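Local coordinates for Serpin48 (Tenebrio molitor, PDB 3OZQ), which is a highly specific serpin of insect innate immunity that inhibits the serine protease SPE, at residues A[186-191]-A[196-201]; A[221-226]-A[231-236]; A[245-250]-A[369-374]; A[269-274]-A[356-361]. One frame throughout, in Å; residues are numbered along the deposited sequence.

In the fold
Followed from the N terminus, the chain first closes two short hairpins, one after the other: interaction 1 pairs strands 185-190 and 196-205 of sheet C, and interaction 2 pairs strands 219-225 and 231-237 of sheet B. Helix 243-248 then opens interaction 3, whose partner on strand 365-372 is 119 residues further on. Interaction 4, between residues 269-274 of sheet A and 356-361 of sheet B, begins and ends within that long excursion; none of the four cross. Strand 356-362 is the hub, hydrogen-bonded on one edge to 231-237 and on the other to 365-372. Lys270 probably bonds to Asp200, linking interactions 4 and 1.

Interaction 1 (A[186-191]-A[196-201]); sequences KSDFHK and VVQVDT
Lys186 to His190 and Val196 to Asp200 form an antiparallel beta hairpin that corresponds to strands 4 and 3 of serpin sheet C, strongly twisted, with the strand directions at 131°. Backbone bonds set the register. Ser187 and Val199 form one hydrogen-bonded pair, with Ser187 N at 2.8 Å from Val199 O, and Phe189 and Val197 form the next, where Phe189 N reaches Val197 O at 2.7 Å. Between these rungs, CA-H...O contacts fill in, as from Asp188 CA to Val197 O.

The charged contact lies at one end. Lys186 runs beside Asp200, its chain bent at chi2 (-70°), which brings NZ to 3.4 Å from OD1 of Asp200 in a weakly bonded salt bridge. One water helps to hold the pair by accepting from both Lys186 NZ and Asp200 N.

Van der Waals packing divides between the two faces. On the side of Ser187 and Phe189, the CB of Phe189 touches Val197 CG1 at 3.9 Å and also Val199 CG2, while its ring leads off toward Pro269 and Leu375. On the other side, Val196 sets CG2 in the plane of the His190 ring, at its edge, 3.1 Å from ND1, a tight and somewhat doubtful approach.

A second water donates to Asp188 O at 2.9 Å and lies 2.8 Å from Thr201 OG1.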
loop_
_atom_site.group_PDB
_atom_site.type_symbol
_atom_site.label_atom_id
_atom_site.label_comp_id
_atom_site.label_asym_id
_atom_site.label_seq_id
_atom_site.Cartn_x
_atom_site.Cartn_y
_atom_site.Cartn_z
ATOM N N LYS A 186 -22.984 -17.185 -5.194
ATOM C CA LYS A 186 -23.292 -15.949 -5.904
ATOM C C LYS A 186 -24.368 -15.193 -5.140
ATOM O O LYS A 186 -25.403 -15.765 -4.826
ATOM C CB LYS A 186 -23.838 -16.275 -7.300
ATOM C CG LYS A 186 -22.864 -16.936 -8.231
ATOM C CD LYS A 186 -21.776 -15.955 -8.640
ATOM C CE LYS A 186 -21.017 -16.417 -9.869
ATOM N NZ LYS A 186 -19.904 -15.461 -10.167
ATOM N N SER A 187 -24.144 -13.912 -4.855
ATOM C CA SER A 187 -25.151 -13.107 -4.152
ATOM C C SER A 187 -25.156 -11.654 -4.620
ATOM O O SER A 187 -24.192 -11.185 -5.229
ATOM C CB SER A 187 -24.926 -13.146 -2.639
ATOM O OG SER A 187 -24.819 -14.472 -2.157
ATOM N N ASP A 188 -26.237 -10.939 -4.310
ATOM C CA ASP A 188 -26.364 -9.541 -4.704
ATOM C C ASP A 188 -25.192 -8.707 -4.201
ATOM O O ASP A 188 -24.771 -8.853 -3.055
ATOM C CB ASP A 188 -27.654 -8.927 -4.144
ATOM C CG ASP A 188 -28.911 -9.568 -4.710
ATOM O OD1 ASP A 188 -28.892 -10.008 -5.878
ATOM O OD2 ASP A 188 -29.918 -9.622 -3.979
ATOM N N PHE A 189 -24.689 -7.831 -5.060
ATOM C CA PHE A 189 -23.789 -6.766 -4.655
ATOM C C PHE A 189 -24.331 -5.509 -5.310
ATOM O O PHE A 189 -24.453 -5.437 -6.531
ATOM C CB PHE A 189 -22.342 -7.038 -5.112
ATOM C CG PHE A 189 -21.344 -6.000 -4.638
ATOM C CD1 PHE A 189 -21.095 -4.867 -5.383
ATOM C CD2 PHE A 189 -20.674 -6.155 -3.433
ATOM C CE1 PHE A 189 -20.185 -3.909 -4.941
ATOM C CE2 PHE A 189 -19.769 -5.201 -2.986
ATOM C CZ PHE A 189 -19.525 -4.077 -3.736
ATOM N N HIS A 190 -24.682 -4.524 -4.501
ATOM C CA HIS A 190 -25.236 -3.290 -5.031
ATOM C C HIS A 190 -24.155 -2.253 -5.261
ATOM O O HIS A 190 -23.644 -1.684 -4.309
ATOM C CB HIS A 190 -26.263 -2.718 -4.057
ATOM C CG HIS A 190 -27.332 -3.688 -3.673
ATOM N ND1 HIS A 190 -28.303 -4.108 -4.558
ATOM C CD2 HIS A 190 -27.585 -4.321 -2.504
ATOM C CE1 HIS A 190 -29.108 -4.961 -3.949
ATOM N NE2 HIS A 190 -28.697 -5.105 -2.701
ATOM N N LYS A 191 -23.828 -2.000 -6.525
ATOM C CA LYS A 191 -22.877 -0.955 -6.880
ATOM C C LYS A 191 -23.493 0.411 -6.597
ATOM O O LYS A 191 -22.788 1.415 -6.442
ATOM C CB LYS A 191 -22.495 -1.060 -8.356
ATOM C CG LYS A 191 -21.952 -2.424 -8.756
ATOM C CD LYS A 191 -21.642 -2.483 -10.244
ATOM C CE LYS A 191 -21.274 -3.898 -10.675
ATOM N NZ LYS A 191 -21.144 -4.035 -12.168
ATOM N N VAL A 196 -27.563 -3.799 -9.579
ATOM C CA VAL A 196 -27.168 -4.951 -8.765
ATOM C C VAL A 196 -26.423 -5.993 -9.599
ATOM O O VAL A 196 -26.659 -6.124 -10.805
ATOM C CB VAL A 196 -28.403 -5.660 -8.177
ATOM C CG1 VAL A 196 -27.987 -6.845 -7.309
ATOM C CG2 VAL A 196 -29.260 -4.680 -7.401
ATOM N N VAL A 197 -25.541 -6.752 -8.951
ATOM C CA VAL A 197 -24.883 -7.869 -9.616
ATOM C C VAL A 197 -24.788 -9.103 -8.717
ATOM O O VAL A 197 -24.921 -9.018 -7.492
ATOM C CB VAL A 197 -23.485 -7.480 -10.138
ATOM C CG1 VAL A 197 -22.553 -7.159 -8.983
ATOM C CG2 VAL A 197 -22.907 -8.593 -10.995
ATOM N N GLN A 198 -24.575 -10.256 -9.341
ATOM C CA GLN A 198 -24.358 -11.500 -8.616
ATOM C C GLN A 198 -22.875 -11.847 -8.636
ATOM O O GLN A 198 -22.290 -12.057 -9.698
ATOM C CB GLN A 198 -25.167 -12.624 -9.250
ATOM C CG GLN A 198 -26.656 -12.376 -9.231
ATOM C CD GLN A 198 -27.311 -12.937 -7.997
ATOM O OE1 GLN A 198 -27.381 -12.277 -6.967
ATOM N NE2 GLN A 198 -27.813 -14.170 -8.097
ATOM N N VAL A 199 -22.260 -11.897 -7.463
ATOM C CA VAL A 199 -20.841 -12.217 -7.394
ATOM C C VAL A 199 -20.597 -13.227 -6.290
ATOM O O VAL A 199 -21.418 -13.388 -5.405
ATOM C CB VAL A 199 -19.984 -10.958 -7.155
ATOM C CG1 VAL A 199 -20.262 -9.917 -8.225
ATOM C CG2 VAL A 199 -20.248 -10.389 -5.767
ATOM N N ASP A 200 -19.460 -13.903 -6.356
ATOM C CA ASP A 200 -19.090 -14.898 -5.364
ATOM C C ASP A 200 -18.934 -14.243 -3.998
ATOM O O ASP A 200 -18.190 -13.270 -3.846
ATOM C CB ASP A 200 -17.788 -15.567 -5.797
ATOM C CG ASP A 200 -17.910 -16.239 -7.154
ATOM O OD1 ASP A 200 -18.890 -16.992 -7.342
ATOM O OD2 ASP A 200 -17.053 -15.999 -8.038
ATOM N N THR A 201 -19.644 -14.780 -3.010
ATOM C CA THR A 201 -19.660 -14.209 -1.680
ATOM C C THR A 201 -19.427 -15.309 -0.645
ATOM O O THR A 201 -19.970 -16.408 -0.760
ATOM C CB THR A 201 -20.991 -13.463 -1.433
ATOM O OG1 THR A 201 -21.101 -12.376 -2.367
ATOM C CG2 THR A 201 -21.064 -12.920 -0.016
HETATM O O HOH W 1 -17.978 -13.506 -8.973
HETATM O O HOH W 2 -22.159 -9.816 -2.080
#

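Interaction 2 (A[221-226]-A[231-236]); sequences LLELPF and SLTIVL
Leu221 and Val235 lie side by side and point the same way, the CD2 methyl of Leu221 meeting CG2 of Val235 at 3.9 Å. Further along this face, Glu223 holds CG anti to its backbone N (chi1 159°), and the extended chain runs alongside Ser231, with Glu223 CG 3.6 Å from Ser231 CB. Thr233 turns its hydroxyl to the base of the same glutamate: OG1 is 3.7 Å from Glu223 CB, and a water 2.8 Å from Thr233 OG1 bonds weakly to the carboxylate. Glu223 also has a long, weak ion pair with Lys361.

Phe226, just past the strand, brings the edge of its ring to Ser231 N of the partner strand. Its CD2 lies 3.5 Å from Ser231 N, and CE2 comes 3.8 Å from Leu232 CB, the two side chains crossing obliquely; Trp175 stacks on the same ring.

Leu222, Leu224, Leu232 and Ile234 point to the other face, where Phe209 and Phe350 pack against members of the group. Two pairs of reciprocal backbone bonds hold the strands, Ile234 N donating to Leu222 O at 2.9 Å and Leu232 N to Leu224 O at 2.8 Å. The arrangement is a regular antiparallel hairpin, strands 2 and 3 of the serpin sheet B.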
loop_
_atom_site.group_PDB
_atom_site.type_symbol
_atom_site.label_atom_id
_atom_site.label_comp_id
_atom_site.label_asym_id
_atom_site.label_seq_id
_atom_site.Cartn_x
_atom_site.Cartn_y
_atom_site.Cartn_z
ATOM N N LEU A 221 -17.722 -0.754 11.125
ATOM C CA LEU A 221 -16.357 -1.183 10.871
ATOM C C LEU A 221 -16.169 -2.557 11.459
ATOM O O LEU A 221 -16.615 -2.832 12.571
ATOM C CB LEU A 221 -15.340 -0.239 11.521
ATOM C CG LEU A 221 -15.364 1.231 11.118
ATOM C CD1 LEU A 221 -16.281 2.007 12.035
ATOM C CD2 LEU A 221 -13.953 1.789 11.172
ATOM N N LEU A 222 -15.509 -3.419 10.704
ATOM C CA LEU A 222 -15.262 -4.779 11.133
ATOM C C LEU A 222 -13.811 -5.109 10.887
ATOM O O LEU A 222 -13.306 -4.898 9.795
ATOM C CB LEU A 222 -16.115 -5.749 10.328
ATOM C CG LEU A 222 -15.765 -7.220 10.543
ATOM C CD1 LEU A 222 -16.196 -7.663 11.915
ATOM C CD2 LEU A 222 -16.424 -8.087 9.481
ATOM N N GLU A 223 -13.140 -5.655 11.887
ATOM C CA GLU A 223 -11.751 -6.030 11.698
ATOM C C GLU A 223 -11.599 -7.550 11.684
ATOM O O GLU A 223 -11.856 -8.234 12.675
ATOM C CB GLU A 223 -10.881 -5.331 12.757
ATOM C CG GLU A 223 -9.555 -5.953 13.017
ATOM C CD GLU A 223 -8.795 -5.244 14.138
ATOM O OE1 GLU A 223 -9.115 -4.073 14.450
ATOM O OE2 GLU A 223 -7.867 -5.863 14.697
ATOM N N LEU A 224 -11.234 -8.073 10.523
ATOM C CA LEU A 224 -11.059 -9.503 10.316
ATOM C C LEU A 224 -9.602 -9.853 10.556
ATOM O O LEU A 224 -8.713 -9.307 9.896
ATOM C CB LEU A 224 -11.460 -9.893 8.892
ATOM C CG LEU A 224 -12.941 -9.824 8.501
ATOM C CD1 LEU A 224 -13.095 -10.020 7.002
ATOM C CD2 LEU A 224 -13.754 -10.858 9.256
ATOM N N PRO A 225 -9.360 -10.762 11.508
ATOM C CA PRO A 225 -8.022 -11.083 12.005
ATOM C C PRO A 225 -7.300 -12.076 11.118
ATOM O O PRO A 225 -7.888 -13.057 10.648
ATOM C CB PRO A 225 -8.294 -11.702 13.392
ATOM C CG PRO A 225 -9.800 -11.501 13.646
ATOM C CD PRO A 225 -10.406 -11.448 12.283
ATOM N N PHE A 226 -6.029 -11.777 10.868
ATOM C CA PHE A 226 -5.125 -12.675 10.177
ATOM C C PHE A 226 -4.300 -13.388 11.232
ATOM O O PHE A 226 -4.102 -12.862 12.322
ATOM C CB PHE A 226 -4.162 -11.875 9.287
ATOM C CG PHE A 226 -4.783 -11.360 8.012
ATOM C CD1 PHE A 226 -5.432 -12.223 7.136
ATOM C CD2 PHE A 226 -4.710 -10.013 7.693
ATOM C CE1 PHE A 226 -5.991 -11.749 5.957
ATOM C CE2 PHE A 226 -5.272 -9.526 6.517
ATOM C CZ PHE A 226 -5.915 -10.396 5.650
ATOM N N SER A 231 -4.377 -7.721 10.306
ATOM C CA SER A 231 -5.835 -7.703 10.140
ATOM C C SER A 231 -6.289 -6.988 8.870
ATOM O O SER A 231 -5.561 -6.168 8.317
ATOM C CB SER A 231 -6.506 -7.090 11.367
ATOM O OG SER A 231 -6.263 -5.697 11.439
ATOM N N LEU A 232 -7.479 -7.345 8.389
ATOM C CA LEU A 232 -8.140 -6.629 7.301
ATOM C C LEU A 232 -9.376 -5.931 7.853
ATOM O O LEU A 232 -10.273 -6.579 8.403
ATOM C CB LEU A 232 -8.545 -7.581 6.174
ATOM C CG LEU A 232 -9.324 -6.867 5.063
ATOM C CD1 LEU A 232 -8.343 -6.139 4.211
ATOM C CD2 LEU A 232 -10.167 -7.807 4.194
ATOM N N THR A 233 -9.411 -4.610 7.745
ATOM C CA THR A 233 -10.525 -3.829 8.269
ATOM C C THR A 233 -11.417 -3.318 7.132
ATOM O O THR A 233 -10.929 -2.651 6.216
ATOM C CB THR A 233 -10.025 -2.605 9.087
ATOM O OG1 THR A 233 -9.344 -3.042 10.276
ATOM C CG2 THR A 233 -11.183 -1.696 9.473
ATOM N N ILE A 234 -12.715 -3.633 7.203
ATOM C CA ILE A 234 -13.698 -3.130 6.244
ATOM C C ILE A 234 -14.427 -1.957 6.875
ATOM O O ILE A 234 -14.837 -2.033 8.031
ATOM C CB ILE A 234 -14.768 -4.210 5.901
ATOM C CG1 ILE A 234 -14.104 -5.546 5.556
ATOM C CG2 ILE A 234 -15.704 -3.734 4.802
ATOM C CD1 ILE A 234 -13.129 -5.448 4.431
ATOM N N VAL A 235 -14.572 -0.873 6.129
ATOM C CA VAL A 235 -15.387 0.254 6.551
ATOM C C VAL A 235 -16.610 0.307 5.645
ATOM O O VAL A 235 -16.509 0.616 4.454
ATOM C CB VAL A 235 -14.629 1.589 6.490
ATOM C CG1 VAL A 235 -15.518 2.719 7.000
ATOM C CG2 VAL A 235 -13.338 1.513 7.304
ATOM N N LEU A 236 -17.763 -0.011 6.230
ATOM C CA LEU A 236 -18.996 -0.225 5.492
ATOM C C LEU A 236 -20.035 0.839 5.824
ATOM O O LEU A 236 -20.517 0.900 6.945
ATOM C CB LEU A 236 -19.545 -1.596 5.859
ATOM C CG LEU A 236 -20.802 -2.056 5.136
ATOM C CD1 LEU A 236 -20.531 -2.151 3.634
ATOM C CD2 LEU A 236 -21.272 -3.393 5.703
HETATM O O HOH W 3 -9.233 -1.346 12.456
#

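Interaction 3 (A[245-250]-A[369-374]); sequences SLESKI and AGRVTT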
loop_
_atom_site.group_PDB
_atom_site.type_symbol
_atom_site.label_atom_id
_atom_site.label_comp_id
_atom_site.label_asym_id
_atom_site.label_seq_id
_atom_site.Cartn_x
_atom_site.Cartn_y
_atom_site.Cartn_z
ATOM N N SER A 245 -19.516 9.819 0.696
ATOM C CA SER A 245 -19.638 10.458 1.997
ATOM C C SER A 245 -18.447 10.101 2.871
ATOM O O SER A 245 -17.865 10.966 3.524
ATOM C CB SER A 245 -20.932 10.019 2.696
ATOM O OG SER A 245 -22.013 9.933 1.775
ATOM N N LEU A 246 -18.095 8.821 2.891
ATOM C CA LEU A 246 -16.983 8.355 3.713
ATOM C C LEU A 246 -15.678 8.931 3.207
ATOM O O LEU A 246 -14.733 9.114 3.970
ATOM C CB LEU A 246 -16.893 6.829 3.700
ATOM C CG LEU A 246 -18.004 6.027 4.369
ATOM C CD1 LEU A 246 -17.769 4.541 4.137
ATOM C CD2 LEU A 246 -18.068 6.336 5.866
ATOM N N GLU A 247 -15.635 9.211 1.910
ATOM C CA GLU A 247 -14.424 9.704 1.274
ATOM C C GLU A 247 -14.292 11.210 1.435
ATOM O O GLU A 247 -13.194 11.755 1.391
ATOM C CB GLU A 247 -14.395 9.290 -0.193
ATOM C CG GLU A 247 -14.371 7.784 -0.355
ATOM C CD GLU A 247 -14.355 7.333 -1.798
ATOM O OE1 GLU A 247 -14.934 8.024 -2.663
ATOM O OE2 GLU A 247 -13.755 6.269 -2.064
ATOM N N SER A 248 -15.416 11.881 1.640
ATOM C CA SER A 248 -15.380 13.298 1.950
ATOM C C SER A 248 -14.884 13.456 3.377
ATOM O O SER A 248 -14.371 14.515 3.754
ATOM C CB SER A 248 -16.757 13.933 1.770
ATOM O OG SER A 248 -17.138 13.923 0.403
ATOM N N LYS A 249 -15.016 12.384 4.155
ATOM C CA LYS A 249 -14.488 12.335 5.519
ATOM C C LYS A 249 -13.415 11.250 5.671
ATOM O O LYS A 249 -13.335 10.578 6.707
ATOM C CB LYS A 249 -15.622 12.084 6.520
ATOM C CG LYS A 249 -16.789 13.045 6.375
ATOM C CD LYS A 249 -18.052 12.507 7.024
ATOM C CE LYS A 249 -19.273 13.264 6.510
ATOM N NZ LYS A 249 -19.312 13.271 5.013
ATOM N N ILE A 250 -12.577 11.105 4.644
ATOM C CA ILE A 250 -11.617 10.004 4.566
ATOM C C ILE A 250 -10.704 9.885 5.782
ATOM O O ILE A 250 -10.273 8.790 6.157
ATOM C CB ILE A 250 -10.747 10.116 3.301
ATOM C CG1 ILE A 250 -10.037 8.787 3.047
ATOM C CG2 ILE A 250 -9.763 11.277 3.421
ATOM C CD1 ILE A 250 -10.991 7.609 2.944
ATOM N N ALA A 369 -4.275 0.146 1.716
ATOM C CA ALA A 369 -5.619 0.679 1.798
ATOM C C ALA A 369 -6.222 0.695 0.393
ATOM O O ALA A 369 -5.498 0.696 -0.594
ATOM C CB ALA A 369 -5.610 2.056 2.392
ATOM N N GLY A 370 -7.539 0.683 0.305
ATOM C CA GLY A 370 -8.169 0.701 -1.000
ATOM C C GLY A 370 -9.676 0.653 -0.899
ATOM O O GLY A 370 -10.261 0.827 0.169
ATOM N N ARG A 371 -10.308 0.420 -2.037
ATOM C CA ARG A 371 -11.742 0.418 -2.084
ATOM C C ARG A 371 -12.208 -0.528 -3.169
ATOM O O ARG A 371 -11.463 -0.852 -4.111
ATOM C CB ARG A 371 -12.258 1.827 -2.347
ATOM C CG ARG A 371 -12.128 2.241 -3.767
ATOM C CD ARG A 371 -12.629 3.635 -3.962
ATOM N NE ARG A 371 -12.522 4.018 -5.358
ATOM C CZ ARG A 371 -13.181 5.032 -5.898
ATOM N NH1 ARG A 371 -13.993 5.761 -5.145
ATOM N NH2 ARG A 371 -13.032 5.311 -7.187
ATOM N N VAL A 372 -13.438 -0.999 -2.998
ATOM C CA VAL A 372 -14.128 -1.786 -3.994
ATOM C C VAL A 372 -15.455 -1.079 -4.251
ATOM O O VAL A 372 -16.226 -0.850 -3.315
ATOM C CB VAL A 372 -14.461 -3.181 -3.454
ATOM C CG1 VAL A 372 -15.378 -3.921 -4.444
ATOM C CG2 VAL A 372 -13.188 -3.966 -3.162
ATOM N N THR A 373 -15.698 -0.702 -5.501
ATOM C CA THR A 373 -16.959 -0.084 -5.887
ATOM C C THR A 373 -17.637 -0.957 -6.929
ATOM O O THR A 373 -18.788 -0.714 -7.296
ATOM C CB THR A 373 -16.757 1.298 -6.532
ATOM O OG1 THR A 373 -16.167 1.126 -7.826
ATOM C CG2 THR A 373 -15.864 2.182 -5.665
ATOM N N THR A 374 -16.918 -1.967 -7.408
ATOM C CA THR A 374 -17.421 -2.807 -8.487
ATOM C C THR A 374 -16.857 -4.224 -8.406
ATOM O O THR A 374 -15.689 -4.418 -8.074
ATOM C CB THR A 374 -17.084 -2.193 -9.866
ATOM O OG1 THR A 374 -18.036 -2.636 -10.835
ATOM C CG2 THR A 374 -15.690 -2.609 -10.317
#
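Arg371 NH1 donates to Glu247 OE2 at 3.1 Å, a buried salt bridge that carries the whole contact. The bond is somewhat bent, 145° at the hydrogen, and it uses the syn lone pair of OE2, so that the other oxygen, OE1, also lies near, 3.5 Å from NH1. Carboxylate and guanidinium planes are 23° apart and the oxygen lies a little out of the guanidinium plane. The two side chains cross at about a right angle, Glu247 extended beyond CG and Arg371 from CG to NE, and each spans part of the 10.2 Å between the CA atoms of Glu247 and Arg371.

Second partners fix both groups. Tyr23 OH bonds to the same OE2, and Arg371 NE donates to the carbonyl of Ala32, which should limit rotation of the guanidinium and spread the charge of each group over several bonds.

In serpin terms the pair joins helix G to strand 5 of sheet B, across the end of the N-terminal helix 10-29.

Around the ion pair the packing is mostly made by other parts of the chain. Leu27 touches both Glu247 and Arg371. Thr373 places CG2 3.7 Å above one face of the guanidinium, toward its rim, and Arg371 CD lies 3.4 Å from Glu247 OE2.

Interaction 4 (A[269-274]-A[356-361]); sequences PKFKIE and FIFYIK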
loop_
_atom_site.group_PDB
_atom_site.type_symbol
_atom_site.label_atom_id
_atom_site.label_comp_id
_atom_site.label_asym_id
_atom_site.label_seq_id
_atom_site.Cartn_x
_atom_site.Cartn_y
_atom_site.Cartn_z
ATOM N N PRO A 269 -17.680 -10.609 -0.091
ATOM C CA PRO A 269 -17.382 -11.050 -1.451
ATOM C C PRO A 269 -15.911 -11.400 -1.583
ATOM O O PRO A 269 -15.053 -10.793 -0.915
ATOM C CB PRO A 269 -17.658 -9.802 -2.302
ATOM C CG PRO A 269 -18.475 -8.897 -1.439
ATOM C CD PRO A 269 -18.074 -9.193 -0.030
ATOM N N LYS A 270 -15.589 -12.346 -2.451
ATOM C CA LYS A 270 -14.185 -12.460 -2.812
ATOM C C LYS A 270 -13.836 -11.337 -3.785
ATOM O O LYS A 270 -14.681 -10.860 -4.537
ATOM C CB LYS A 270 -13.841 -13.846 -3.354
ATOM C CG LYS A 270 -14.662 -14.308 -4.537
ATOM C CD LYS A 270 -14.298 -15.741 -4.877
ATOM C CE LYS A 270 -14.300 -16.599 -3.628
ATOM N NZ LYS A 270 -13.504 -17.839 -3.846
ATOM N N PHE A 271 -12.597 -10.868 -3.740
ATOM C CA PHE A 271 -12.213 -9.792 -4.628
ATOM C C PHE A 271 -10.729 -9.801 -4.944
ATOM O O PHE A 271 -9.903 -10.229 -4.143
ATOM C CB PHE A 271 -12.675 -8.416 -4.115
ATOM C CG PHE A 271 -12.092 -8.012 -2.772
ATOM C CD1 PHE A 271 -12.730 -8.351 -1.588
ATOM C CD2 PHE A 271 -10.927 -7.262 -2.702
ATOM C CE1 PHE A 271 -12.213 -7.964 -0.356
ATOM C CE2 PHE A 271 -10.408 -6.869 -1.470
ATOM C CZ PHE A 271 -11.045 -7.226 -0.298
ATOM N N LYS A 272 -10.416 -9.360 -6.148
ATOM C CA LYS A 272 -9.040 -9.215 -6.573
ATOM C C LYS A 272 -8.912 -7.821 -7.138
ATOM O O LYS A 272 -9.793 -7.363 -7.876
ATOM C CB LYS A 272 -8.695 -10.266 -7.629
ATOM C CG LYS A 272 -7.209 -10.383 -7.892
ATOM C CD LYS A 272 -6.887 -11.593 -8.759
ATOM C CE LYS A 272 -5.506 -11.467 -9.385
ATOM N NZ LYS A 272 -5.238 -12.546 -10.388
ATOM N N ILE A 273 -7.842 -7.126 -6.762
ATOM C CA ILE A 273 -7.560 -5.803 -7.295
ATOM C C ILE A 273 -6.088 -5.667 -7.676
ATOM O O ILE A 273 -5.203 -6.082 -6.927
ATOM C CB ILE A 273 -7.864 -4.681 -6.282
ATOM C CG1 ILE A 273 -9.279 -4.834 -5.695
ATOM C CG2 ILE A 273 -7.624 -3.311 -6.939
ATOM C CD1 ILE A 273 -9.576 -3.889 -4.502
ATOM N N GLU A 274 -5.843 -5.067 -8.833
ATOM C CA GLU A 274 -4.496 -4.709 -9.270
ATOM C C GLU A 274 -4.439 -3.225 -9.565
ATOM O O GLU A 274 -5.254 -2.709 -10.324
ATOM C CB GLU A 274 -4.104 -5.476 -10.530
ATOM C CG GLU A 274 -3.603 -6.886 -10.291
ATOM C CD GLU A 274 -2.581 -7.321 -11.346
ATOM O OE1 GLU A 274 -1.549 -6.611 -11.495
ATOM O OE2 GLU A 274 -2.819 -8.357 -12.023
ATOM N N PHE A 356 -17.219 -0.397 -0.474
ATOM C CA PHE A 356 -16.590 -0.263 0.833
ATOM C C PHE A 356 -15.106 0.101 0.725
ATOM O O PHE A 356 -14.483 -0.120 -0.304
ATOM C CB PHE A 356 -16.722 -1.564 1.610
ATOM C CG PHE A 356 -16.117 -2.757 0.923
ATOM C CD1 PHE A 356 -14.860 -3.211 1.272
ATOM C CD2 PHE A 356 -16.814 -3.438 -0.057
ATOM C CE1 PHE A 356 -14.308 -4.318 0.650
ATOM C CE2 PHE A 356 -16.266 -4.549 -0.682
ATOM C CZ PHE A 356 -15.014 -4.986 -0.334
ATOM N N ILE A 357 -14.565 0.643 1.813
ATOM C CA ILE A 357 -13.138 0.880 1.965
ATOM C C ILE A 357 -12.583 -0.273 2.795
ATOM O O ILE A 357 -13.283 -0.815 3.642
ATOM C CB ILE A 357 -12.906 2.216 2.706
ATOM C CG1 ILE A 357 -13.361 3.397 1.847
ATOM C CG2 ILE A 357 -11.456 2.372 3.163
ATOM C CD1 ILE A 357 -13.288 4.735 2.577
ATOM N N PHE A 358 -11.335 -0.659 2.548
ATOM C CA PHE A 358 -10.668 -1.660 3.371
ATOM C C PHE A 358 -9.219 -1.257 3.603
ATOM O O PHE A 358 -8.658 -0.449 2.862
ATOM C CB PHE A 358 -10.682 -3.026 2.702
ATOM C CG PHE A 358 -9.925 -3.059 1.418
ATOM C CD1 PHE A 358 -8.551 -3.262 1.407
ATOM C CD2 PHE A 358 -10.574 -2.840 0.216
ATOM C CE1 PHE A 358 -7.843 -3.277 0.212
ATOM C CE2 PHE A 358 -9.876 -2.857 -0.970
ATOM C CZ PHE A 358 -8.500 -3.062 -0.974
ATOM N N TYR A 359 -8.610 -1.832 4.632
ATOM C CA TYR A 359 -7.197 -1.604 4.859
ATOM C C TYR A 359 -6.587 -2.712 5.687
ATOM O O TYR A 359 -7.241 -3.290 6.552
ATOM C CB TYR A 359 -6.918 -0.212 5.457
ATOM C CG TYR A 359 -7.488 0.060 6.844
ATOM C CD1 TYR A 359 -8.655 0.803 7.002
ATOM C CD2 TYR A 359 -6.828 -0.375 7.990
ATOM C CE1 TYR A 359 -9.170 1.078 8.262
ATOM C CE2 TYR A 359 -7.343 -0.110 9.264
ATOM C CZ TYR A 359 -8.511 0.619 9.382
ATOM O OH TYR A 359 -9.027 0.901 10.624
ATOM N N ILE A 360 -5.328 -3.015 5.390
ATOM C CA ILE A 360 -4.604 -4.055 6.092
ATOM C C ILE A 360 -3.668 -3.386 7.102
ATOM O O ILE A 360 -2.916 -2.468 6.745
ATOM C CB ILE A 360 -3.780 -4.908 5.108
ATOM C CG1 ILE A 360 -4.706 -5.764 4.230
ATOM C CG2 ILE A 360 -2.824 -5.820 5.848
ATOM C CD1 ILE A 360 -3.956 -6.723 3.376
ATOM N N LYS A 361 -3.729 -3.834 8.355
ATOM C CA LYS A 361 -2.847 -3.322 9.412
ATOM C C LYS A 361 -1.940 -4.412 9.918
ATOM O O LYS A 361 -2.337 -5.573 10.008
ATOM C CB LYS A 361 -3.625 -2.812 10.622
ATOM C CG LYS A 361 -4.209 -1.427 10.523
ATOM C CD LYS A 361 -4.763 -0.975 11.893
ATOM C CE LYS A 361 -5.836 -1.937 12.409
ATOM N NZ LYS A 361 -6.445 -1.512 13.717
#
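Phe271, Phe356 and Phe358 form the packed side of this contact, an aromatic cluster between two strands whose axes approach no nearer than 12.3 Å and run at 77° to each other. Phe356 turns its edge toward the face of Phe271, a T-shaped pair with centroids 5.8 Å apart and planes at 72°. Phe358 meets Phe271 differently: the rings are oblique, and Phe271 CE2 sits 4.1 Å above one face of Phe358, displaced to its rim. The CB atoms of all three phenylalanines point toward the opposite strand, which brings the rings into the space between the two. Ile273 completes the group, coming from the opposite direction to put CD1 at the edge of the Phe358 ring, 3.7 Å from CE2.

Alternate residues behave otherwise. Lys272 and Glu274 are exposed and take no part, and Lys270 forms a salt bridge with Glu323 instead. In the serpin scheme, 271-274 belongs to strand 6 of sheet A, hydrogen-bonded to strand 310-321, and it packs face to face on strand 4 of sheet B, which is flanked by strands 231-237 and 365-372; Val372 of the latter touches Ile273 and Phe356.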